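Local coordinates for protein D-threo-3-hydroxyaspartate dehydratase (Delftia, PDB 3WQC) that catalyses the dehydrative deamination of D-threo-3-hydroxyaspartate to oxaloacetate and ammonium, using pyridoxal 5'-phosphate and a divalent metal ion, at residues Y187-P192 and Q196-R201; A245-F250 and N360-T365; I275-Q278 and W283-V286; M291-D296 and F322-A327. All coordinates share one frame; numbering follows the deposited sequence.

Contact 1: Y187-P192 and Q196-R201. With PLP (pyridoxal-5'-phosphate), chain J.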
# COMPACT_ATOMS: atom_id res chain seq x y z
N TYR B 187 20.15 -4.79 -0.95
CA TYR B 187 19.06 -5.31 -0.09
C TYR B 187 19.04 -6.80 -0.08
O TYR B 187 18.35 -7.39 0.74
CB TYR B 187 17.73 -4.79 -0.62
CG TYR B 187 17.44 -3.37 -0.14
CD1 TYR B 187 18.31 -2.27 -0.36
CD2 TYR B 187 16.22 -3.10 0.54
CE1 TYR B 187 17.98 -0.97 0.04
CE2 TYR B 187 15.91 -1.81 0.97
CZ TYR B 187 16.76 -0.75 0.72
OH TYR B 187 16.42 0.50 1.18
N GLU B 188 19.83 -7.43 -0.97
CA GLU B 188 19.92 -8.90 -0.98
C GLU B 188 21.03 -9.38 -0.04
O GLU B 188 21.19 -10.62 0.10
CB GLU B 188 20.18 -9.39 -2.42
CG GLU B 188 19.00 -9.15 -3.41
CD GLU B 188 19.50 -8.93 -4.83
OE1 GLU B 188 20.54 -9.52 -5.26
OE2 GLU B 188 18.89 -8.10 -5.54
N LEU B 189 21.80 -8.49 0.60
CA LEU B 189 23.01 -8.90 1.35
C LEU B 189 22.69 -8.87 2.84
O LEU B 189 21.67 -8.27 3.26
CB LEU B 189 24.16 -7.88 1.09
CG LEU B 189 24.53 -7.90 -0.44
CD1 LEU B 189 25.65 -6.90 -0.73
CD2 LEU B 189 24.82 -9.30 -1.01
N ASP B 190 23.59 -9.45 3.63
CA ASP B 190 23.38 -9.54 5.07
C ASP B 190 24.64 -9.73 5.90
O ASP B 190 24.53 -10.17 7.08
CB ASP B 190 22.28 -10.58 5.45
CG ASP B 190 22.67 -11.99 5.08
OD1 ASP B 190 23.85 -12.20 4.77
OD2 ASP B 190 21.86 -12.95 5.30
N THR B 191 25.80 -9.39 5.31
CA THR B 191 27.07 -9.41 6.03
C THR B 191 27.79 -8.11 5.82
O THR B 191 27.66 -7.53 4.74
CB THR B 191 27.96 -10.58 5.61
OG1 THR B 191 28.26 -10.47 4.23
CG2 THR B 191 27.29 -11.96 5.87
N PRO B 192 28.60 -7.71 6.79
CA PRO B 192 29.32 -6.46 6.59
C PRO B 192 30.33 -6.57 5.47
O PRO B 192 30.53 -5.56 4.72
CB PRO B 192 29.99 -6.18 7.96
CG PRO B 192 29.46 -7.20 8.88
CD PRO B 192 28.85 -8.32 8.12
N GLN B 196 30.33 -3.95 2.31
CA GLN B 196 31.46 -3.07 2.10
C GLN B 196 31.96 -3.24 0.65
O GLN B 196 32.30 -2.25 -0.02
CB GLN B 196 32.60 -3.37 3.12
CG GLN B 196 33.86 -2.48 2.97
CD GLN B 196 34.95 -2.82 3.99
OE1 GLN B 196 34.72 -2.81 5.18
NE2 GLN B 196 36.11 -3.13 3.51
N ALA B 197 32.00 -4.47 0.17
CA ALA B 197 32.49 -4.76 -1.22
C ALA B 197 31.52 -4.15 -2.22
O ALA B 197 31.98 -3.54 -3.21
CB ALA B 197 32.62 -6.29 -1.46
N LEU B 198 30.20 -4.27 -1.99
CA LEU B 198 29.22 -3.71 -2.96
C LEU B 198 29.33 -2.19 -2.93
O LEU B 198 29.25 -1.58 -3.98
CB LEU B 198 27.80 -4.24 -2.65
CG LEU B 198 26.73 -3.58 -3.59
CD1 LEU B 198 26.95 -3.94 -5.06
CD2 LEU B 198 25.39 -4.04 -3.05
N ALA B 199 29.53 -1.58 -1.74
CA ALA B 199 29.63 -0.12 -1.63
C ALA B 199 30.82 0.30 -2.50
O ALA B 199 30.77 1.38 -3.14
CB ALA B 199 29.72 0.35 -0.19
N GLU B 200 31.94 -0.43 -2.39
CA GLU B 200 33.17 -0.11 -3.23
C GLU B 200 32.86 -0.29 -4.75
O GLU B 200 33.29 0.56 -5.56
CB GLU B 200 34.34 -0.96 -2.80
CG GLU B 200 35.55 -0.79 -3.73
CD GLU B 200 36.12 0.60 -3.86
OE1 GLU B 200 36.85 0.77 -4.88
OE2 GLU B 200 35.85 1.54 -3.05
N ARG B 201 32.12 -1.33 -5.14
CA ARG B 201 31.75 -1.53 -6.58
C ARG B 201 30.87 -0.35 -7.03
O ARG B 201 31.01 0.17 -8.17
CB ARG B 201 30.96 -2.84 -6.76
CG ARG B 201 30.43 -3.24 -8.09
CD ARG B 201 29.83 -4.71 -8.03
NE ARG B 201 29.02 -4.90 -9.19
CZ ARG B 201 29.49 -5.38 -10.33
NH1 ARG B 201 30.77 -5.78 -10.42
NH2 ARG B 201 28.67 -5.53 -11.35
N1 PLP J . 18.57 6.58 -4.76
C2 PLP J . 17.56 6.16 -5.55
C2A PLP J . 17.62 6.38 -7.05
C3 PLP J . 16.42 5.52 -4.95
O3 PLP J . 15.42 5.13 -5.73
C4 PLP J . 16.43 5.33 -3.52
C4A PLP J . 15.29 4.73 -2.91
C5 PLP J . 17.54 5.80 -2.76
C6 PLP J . 18.63 6.36 -3.44
C5A PLP J . 17.60 5.62 -1.27
O4P PLP J . 17.74 4.15 -0.96
P PLP J . 17.42 3.69 0.54
O1P PLP J . 18.18 4.66 1.37
O2P PLP J . 17.99 2.32 0.59
O3P PLP J . 15.98 3.81 0.79
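Leu189 and Leu198 supply the apolar part of this contact, between the loop after strand 175-180 and the first turns of helix 192-215. Leu189 CD1 continues its side chain in an extended line, anti to CA (chi2 179°), and ends against Leu198 CD2 at 3.7 Å. The two side chains pass at a slant, and Leu198 CB lies 3.9 Å from Leu189 CD1. Ala194 and Leu195 also line Leu189, while Ser185 and Ser186 border Leu198, so the loop is laid along the helix by more than this one pair of methyls.

Backbone bonding takes over at the helix start. Gln196 N donates to Pro192 O at 2.9 Å with an N-H...O angle of 159°, the first-turn bond of an alpha helix that begins at the proline. Thr191 sits in the N-cap position, and its OG1 makes a weak bond to Ala194 N.

The third interaction is with the cofactor. Tyr187 points away from the helix and brings its OH to PLP O2P at 2.5 Å, a very short hydrogen bond in which the tyrosine donates; the phosphate oxygen lies at the ring's edge, in its plane. With a phenylalanine here, O2P would probably lose this donor, leaving the phosphate to its other partners, among them Thr228, Arg244 and Arg151.

The chemistry thus divides along the loop: apolar contact and a weak N-cap hold its far part to the helix, whereas its beginning delivers a hydroxyl to the cofactor phosphate.

Contact 2: A245-F250 and N360-T365. With MG (magnesium ion), chain K; PLP (pyridoxal-5'-phosphate), chain J.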
# COMPACT_ATOMS: atom_id res chain seq x y z
N ALA B 245 20.43 8.65 0.54
CA ALA B 245 19.90 7.53 1.38
C ALA B 245 18.58 8.06 1.92
O ALA B 245 18.40 9.28 2.10
CB ALA B 245 20.82 7.26 2.59
N GLY B 246 17.63 7.14 2.06
CA GLY B 246 16.27 7.58 2.50
C GLY B 246 15.73 6.75 3.65
O GLY B 246 15.21 7.35 4.61
N VAL B 247 15.73 5.41 3.56
CA VAL B 247 14.96 4.61 4.55
C VAL B 247 15.60 4.76 5.91
O VAL B 247 14.90 4.56 6.92
CB VAL B 247 14.82 3.13 4.14
CG1 VAL B 247 16.18 2.36 4.20
CG2 VAL B 247 13.71 2.47 4.95
N TYR B 248 16.90 5.08 5.98
CA TYR B 248 17.59 5.22 7.28
C TYR B 248 16.86 6.15 8.25
O TYR B 248 17.11 6.06 9.46
CB TYR B 248 19.05 5.74 7.04
CG TYR B 248 19.03 7.24 6.84
CD1 TYR B 248 18.75 7.84 5.59
CD2 TYR B 248 19.28 8.13 7.93
CE1 TYR B 248 18.67 9.21 5.43
CE2 TYR B 248 19.16 9.49 7.78
CZ TYR B 248 18.93 10.05 6.55
OH TYR B 248 18.86 11.41 6.38
N VAL B 249 16.11 7.13 7.78
CA VAL B 249 15.50 8.09 8.66
C VAL B 249 14.65 7.36 9.71
O VAL B 249 14.63 7.79 10.93
CB VAL B 249 14.73 9.21 7.88
CG1 VAL B 249 13.46 8.68 7.16
CG2 VAL B 249 14.35 10.39 8.79
N PHE B 250 13.98 6.28 9.27
CA PHE B 250 13.22 5.44 10.21
C PHE B 250 13.80 4.09 10.49
O PHE B 250 13.54 3.50 11.57
CB PHE B 250 11.75 5.24 9.70
CG PHE B 250 11.01 6.55 9.45
CD1 PHE B 250 11.18 7.70 10.31
CD2 PHE B 250 10.09 6.62 8.40
CE1 PHE B 250 10.44 8.89 10.08
CE2 PHE B 250 9.34 7.79 8.20
CZ PHE B 250 9.53 8.93 9.00
N ASN B 360 7.96 -4.32 8.02
CA ASN B 360 8.98 -4.87 7.12
C ASN B 360 9.71 -3.71 6.39
O ASN B 360 10.97 -3.74 6.39
CB ASN B 360 8.36 -5.74 6.01
CG ASN B 360 7.95 -7.14 6.52
OD1 ASN B 360 8.57 -8.13 6.10
ND2 ASN B 360 6.98 -7.28 7.43
N HIS B 361 8.99 -2.74 5.82
CA HIS B 361 9.56 -1.82 4.90
C HIS B 361 8.98 -0.48 5.20
O HIS B 361 7.76 -0.24 4.98
CB HIS B 361 9.23 -2.28 3.48
CG HIS B 361 9.84 -1.45 2.40
ND1 HIS B 361 9.60 -1.74 1.07
CD2 HIS B 361 10.74 -0.42 2.44
CE1 HIS B 361 10.32 -0.88 0.26
NE2 HIS B 361 11.05 -0.07 1.08
N ALA B 362 9.78 0.44 5.79
CA ALA B 362 9.20 1.73 6.26
C ALA B 362 8.57 2.52 5.10
O ALA B 362 7.48 3.11 5.27
CB ALA B 362 10.28 2.60 6.95
N CYS B 363 9.16 2.47 3.90
CA CYS B 363 8.65 3.31 2.78
C CYS B 363 7.25 2.80 2.41
O CYS B 363 6.39 3.57 2.00
CB CYS B 363 9.58 3.09 1.55
SG CYS B 363 11.36 3.23 2.03
N ALA B 364 7.08 1.46 2.43
CA ALA B 364 5.78 0.86 2.00
C ALA B 364 4.71 1.09 3.06
O ALA B 364 3.57 1.51 2.79
CB ALA B 364 5.98 -0.62 1.76
N THR B 365 5.08 0.89 4.37
CA THR B 365 4.06 1.12 5.45
C THR B 365 3.71 2.58 5.52
O THR B 365 2.49 2.90 5.61
CB THR B 365 4.63 0.65 6.81
OG1 THR B 365 4.89 -0.77 6.72
CG2 THR B 365 3.70 1.02 7.97
MG MG K . 12.45 1.44 0.48
N1 PLP J . 18.57 6.58 -4.76
C2 PLP J . 17.56 6.16 -5.55
C2A PLP J . 17.62 6.38 -7.05
C3 PLP J . 16.42 5.52 -4.95
O3 PLP J . 15.42 5.13 -5.73
C4 PLP J . 16.43 5.33 -3.52
C4A PLP J . 15.29 4.73 -2.91
C5 PLP J . 17.54 5.80 -2.76
C6 PLP J . 18.63 6.36 -3.44
C5A PLP J . 17.60 5.62 -1.27
O4P PLP J . 17.74 4.15 -0.96
P PLP J . 17.42 3.69 0.54
O1P PLP J . 18.18 4.66 1.37
O2P PLP J . 17.99 2.32 0.59
O3P PLP J . 15.98 3.81 0.79
O HOH W 1 14.02 2.62 -0.29
O HOH W 2 13.33 -0.16 -0.80
O HOH W 3 11.34 1.81 -1.29
O HOH W 4 13.80 0.80 1.89
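The Phe250 ring has Ala362 CB at its edge, near the ring plane, and Val249 CG1 on one face, 3.9 Å above the ring plane, over its centre; Tyr372 meets it edge-to-face. The imidazole of His361 carries Ala364 N above one face, offset toward the rim, and meets Trp290 of the second subunit with the ring planes at about 65°. At its edge NE2 binds the magnesium ion at 2.1 Å, while ND1 is hydrogen-bonded to Asp296.

Between the segments the touching is apolar. Val247 CG2 packs on Ala362 CB at 4.0 Å and on Cys363 SG at 3.8 Å. With chi1 at 69°, the other methyl, CG1, turns to the cofactor phosphate, so one valine faces both sites.

The phosphate is held by the backbone at the start of a 3-10 turn. Gly246 N donates to PLP O1P at 2.6 Å, almost straight at 172°, and Val247 N reaches PLP O3P at 3.2 Å.

Cys363 SG, 2.6 Å from the magnesium, and four waters complete six ligands in an octahedral array. Water 1, opposite His361 NE2, donates to PLP O3P at 2.5 Å. Metal and cofactor are therefore coupled through one bound water, and the valine-alanine-cysteine packing holds the phosphate loop of the barrel domain against the metal-binding helix start of the second domain. Magnesium here probably occupies the place of the manganese, cobalt or nickel used by the enzyme.

Contact 3: I275-Q278 and W283-V286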
# COMPACT_ATOMS: atom_id res chain seq x y z
N ILE B 275 -8.76 -6.54 18.72
CA ILE B 275 -10.19 -6.50 18.55
C ILE B 275 -10.85 -7.90 18.64
O ILE B 275 -12.08 -8.02 18.58
CB ILE B 275 -10.57 -5.84 17.19
CG1 ILE B 275 -9.94 -6.62 16.02
CG2 ILE B 275 -10.11 -4.38 17.17
CD1 ILE B 275 -10.44 -6.15 14.61
N GLY B 276 -10.07 -8.95 18.86
CA GLY B 276 -10.68 -10.28 18.97
C GLY B 276 -9.62 -11.34 19.12
O GLY B 276 -8.42 -11.01 19.17
N HIS B 277 -10.06 -12.60 19.23
CA HIS B 277 -9.17 -13.74 19.32
C HIS B 277 -9.72 -14.97 18.60
O HIS B 277 -10.94 -15.10 18.39
CB HIS B 277 -9.00 -14.14 20.80
CG HIS B 277 -8.45 -13.04 21.66
ND1 HIS B 277 -9.24 -12.09 22.29
CD2 HIS B 277 -7.15 -12.67 21.88
CE1 HIS B 277 -8.44 -11.22 22.96
NE2 HIS B 277 -7.16 -11.55 22.68
N GLN B 278 -8.81 -15.96 18.35
CA GLN B 278 -9.24 -17.42 18.14
C GLN B 278 -8.38 -18.21 19.14
O GLN B 278 -7.19 -18.51 18.90
CB GLN B 278 -9.05 -17.93 16.68
CG GLN B 278 -10.00 -17.28 15.68
CD GLN B 278 -11.49 -17.53 15.94
OE1 GLN B 278 -11.87 -18.31 16.84
NE2 GLN B 278 -12.34 -16.86 15.21
N TRP B 283 -4.47 -17.20 18.38
CA TRP B 283 -4.50 -15.94 17.62
C TRP B 283 -5.05 -14.81 18.38
O TRP B 283 -6.12 -14.98 19.04
CB TRP B 283 -5.44 -16.05 16.45
CG TRP B 283 -5.01 -16.96 15.32
CD1 TRP B 283 -3.83 -17.75 15.25
CD2 TRP B 283 -5.75 -17.20 14.08
NE1 TRP B 283 -3.80 -18.43 14.06
CE2 TRP B 283 -4.95 -18.14 13.30
CE3 TRP B 283 -7.00 -16.80 13.58
CZ2 TRP B 283 -5.38 -18.63 12.05
CZ3 TRP B 283 -7.39 -17.24 12.30
CH2 TRP B 283 -6.61 -18.17 11.55
N ALA B 284 -4.39 -13.64 18.37
CA ALA B 284 -5.08 -12.37 18.70
C ALA B 284 -5.32 -11.67 17.36
O ALA B 284 -4.48 -11.72 16.48
CB ALA B 284 -4.22 -11.48 19.64
N ILE B 285 -6.48 -11.05 17.18
CA ILE B 285 -6.77 -10.34 15.95
C ILE B 285 -6.63 -8.84 16.26
O ILE B 285 -7.21 -8.33 17.27
CB ILE B 285 -8.23 -10.67 15.46
CG1 ILE B 285 -8.56 -12.20 15.34
CG2 ILE B 285 -8.51 -9.87 14.19
CD1 ILE B 285 -7.56 -12.95 14.70
N VAL B 286 -5.88 -8.09 15.40
CA VAL B 286 -5.70 -6.67 15.64
C VAL B 286 -6.27 -5.91 14.45
O VAL B 286 -6.56 -6.51 13.38
CB VAL B 286 -4.21 -6.32 15.83
CG1 VAL B 286 -3.69 -6.96 17.14
CG2 VAL B 286 -3.34 -6.69 14.59
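Ile285 O is gripped by two consecutive amides of the facing strand: Ile275 N at 2.8 Å, and Gly276 N by a weak, bent bond of 3.3 Å. Two residues opposite one make this a classic beta bulge in the antiparallel hairpin of strands 268-278 and 283-286. Beyond it the regular ladder resumes. Ile285 N gives Gly276 O a nearly straight bond of 2.8 Å (177°). Gln278 and Trp283 form the next hydrogen-bonded pair, exchanging bonds in both directions, and Trp283 O also takes a CH...O contact from His277 CA at 3.3 Å.

At the bulge, Ile275 CG1 lies between its own backbone N and carbonyl carbon (chi1 59°), which brings it beside the Ile285 carbonyl and 4.0 Å from Ile285 CG2. Ile275 also packs on Val95 of the second subunit. An alanine here would have none of the side chain beyond CB, and would probably leave Ile285 CG2 without its mate and open a gap toward Val95. Farther along, Gln278 CG meets Trp283 CE3 at a slant, 3.7 Å away, the amide turned 74° from the indole plane. Its bend at chi2 frees NE2 for Arg151 O and Gly153 O of the second subunit. On the other face His277 CD2 touches Ala284 CB at 3.9 Å, and NE2 bonds to Phe349 O.

The hairpin thus has helix 345-348 on the His277 and Ala284 face and the second subunit on the Gln278 and Ile285 face, while strand 332-336 continues the sheet beside 283-286.

Contact 4: M291-D296 and F322-A327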
# COMPACT_ATOMS: atom_id res chain seq x y z
N MET B 291 -3.82 -3.17 4.99
CA MET B 291 -4.03 -1.76 4.59
C MET B 291 -3.20 -0.83 5.51
O MET B 291 -2.77 0.22 5.06
CB MET B 291 -5.51 -1.38 4.68
CG MET B 291 -5.86 0.01 4.08
SD MET B 291 -5.48 0.11 2.29
CE MET B 291 -6.88 -0.83 1.65
N ALA B 292 -2.95 -1.20 6.77
CA ALA B 292 -2.06 -0.41 7.64
C ALA B 292 -0.61 -0.78 7.38
O ALA B 292 0.27 0.12 7.30
CB ALA B 292 -2.40 -0.68 9.10
N MET B 293 -0.27 -2.08 7.33
CA MET B 293 1.15 -2.45 7.28
C MET B 293 1.71 -2.35 5.83
O MET B 293 2.98 -2.28 5.70
CB MET B 293 1.38 -3.88 7.75
CG MET B 293 0.94 -4.13 9.21
SD MET B 293 1.47 -2.87 10.42
CE MET B 293 3.31 -2.96 10.23
N SER B 294 0.82 -2.36 4.84
CA SER B 294 1.15 -2.65 3.47
C SER B 294 1.33 -4.17 3.26
O SER B 294 1.56 -4.93 4.25
CB SER B 294 2.36 -1.92 2.85
OG SER B 294 3.58 -2.64 3.12
N ARG B 295 1.26 -4.57 1.99
CA ARG B 295 1.52 -5.98 1.67
C ARG B 295 3.05 -6.32 1.65
O ARG B 295 3.37 -7.47 1.29
CB ARG B 295 0.91 -6.37 0.29
CG ARG B 295 -0.58 -6.69 0.43
CD ARG B 295 -0.80 -8.02 1.14
NE ARG B 295 -1.99 -8.64 0.61
CZ ARG B 295 -2.60 -9.66 1.17
NH1 ARG B 295 -2.14 -10.17 2.35
NH2 ARG B 295 -3.68 -10.21 0.53
N ASP B 296 3.96 -5.39 1.96
CA ASP B 296 5.37 -5.70 1.86
C ASP B 296 5.75 -6.87 2.79
O ASP B 296 5.47 -6.86 3.99
CB ASP B 296 6.20 -4.46 2.17
CG ASP B 296 7.63 -4.59 1.67
OD1 ASP B 296 8.39 -5.38 2.27
OD2 ASP B 296 7.93 -3.87 0.67
N PHE B 322 6.40 -12.92 19.06
CA PHE B 322 5.07 -12.60 18.50
C PHE B 322 5.21 -11.72 17.30
O PHE B 322 5.92 -10.69 17.37
CB PHE B 322 4.21 -11.90 19.56
CG PHE B 322 3.83 -12.85 20.72
CD1 PHE B 322 2.90 -13.89 20.53
CD2 PHE B 322 4.50 -12.75 21.90
CE1 PHE B 322 2.54 -14.74 21.58
CE2 PHE B 322 4.19 -13.59 22.97
CZ PHE B 322 3.23 -14.61 22.80
N VAL B 323 4.57 -12.15 16.21
CA VAL B 323 4.57 -11.30 15.01
C VAL B 323 3.18 -11.31 14.42
O VAL B 323 2.32 -12.09 14.87
CB VAL B 323 5.58 -11.88 13.93
CG1 VAL B 323 7.02 -11.89 14.46
CG2 VAL B 323 5.14 -13.28 13.42
N LEU B 324 2.88 -10.50 13.40
CA LEU B 324 1.62 -10.66 12.68
C LEU B 324 1.90 -11.78 11.65
O LEU B 324 2.61 -11.60 10.63
CB LEU B 324 1.27 -9.35 11.98
CG LEU B 324 0.99 -8.17 12.91
CD1 LEU B 324 0.39 -6.98 12.06
CD2 LEU B 324 -0.01 -8.62 14.01
N THR B 325 1.33 -12.96 11.89
CA THR B 325 1.61 -14.08 11.03
C THR B 325 0.74 -14.03 9.74
O THR B 325 1.04 -14.74 8.77
CB THR B 325 1.39 -15.42 11.77
OG1 THR B 325 0.04 -15.41 12.28
CG2 THR B 325 2.40 -15.61 12.91
N GLY B 326 -0.35 -13.24 9.76
CA GLY B 326 -1.17 -13.13 8.54
C GLY B 326 -1.86 -11.77 8.59
O GLY B 326 -1.83 -11.08 9.64
N ALA B 327 -2.39 -11.40 7.44
CA ALA B 327 -3.11 -10.10 7.38
C ALA B 327 -4.12 -10.14 6.28
O ALA B 327 -3.87 -10.64 5.15
CB ALA B 327 -2.07 -8.98 7.10
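Arg295 and Ala327 bring the two backbones closest, with their CA atoms 8.4 Å apart, so the gap between helix end 291-293 and strand 322-327 is bridged by side chains, one of them meeting a backbone carbonyl. The helix stops at Ser294, whose phi of 77° turns the chain away. An ST turn follows: Asp296 N donates to Ser294 OG at 3.0 Å. The same hydroxyl donates to Met293 O at 2.7 Å, in the carbonyl plane and on a lone pair; Thr365 OG1 is a second donor to that carbonyl. In the strand, Thr325 and Gly326 both face Ile333 in a classic beta bulge.

Met293 and Leu324 meet at about a right angle, CG of the methionine 4.1 Å from CD1 of the leucine. Ile357 touches both. The methionine chain is bent at chi2 (-46°) and chi3, which folds its sulfur end back instead of running it along the leucine.

Arg295 brings NH1 within 3.3 Å of Ala327 O, the carbonyl oxygen lying obliquely to the guanidinium. The group has further partners: NH1 bonds to Tyr308 OH, and NE forms a salt bridge with Asp296 of the second subunit, an exchange repeated the other way round.

The joint therefore lies between strand 354-358, which touches the Met293-Leu324 pair, and helix 362-366, on which Ser294 and Asp296 rest; strand 332-336 pairs with 322-327, and Arg295 looks onto the subunit interface.

From the N terminus, contact 1 comes first and is local: its segments are separated by just three residues, all in the first turn of helix 192-215, within the TIM-barrel domain. Contact 2 opens next and spans 109 residues, tying the barrel's phosphate loop to 360-365 in the second domain. Contacts 3 and 4 are nested inside that span, one after the other: a four-residue hairpin turn, then a 25-residue excursion. They touch through Val286 and Leu324 and reach the same sheet. Tyr187 and Val247 join contacts 1 and 2 at the cofactor, whereas Asp296 and Met293 bring contact 4 to His361 and Thr365 of contact 2. Contacts 2, 3 and 4 all meet the second subunit.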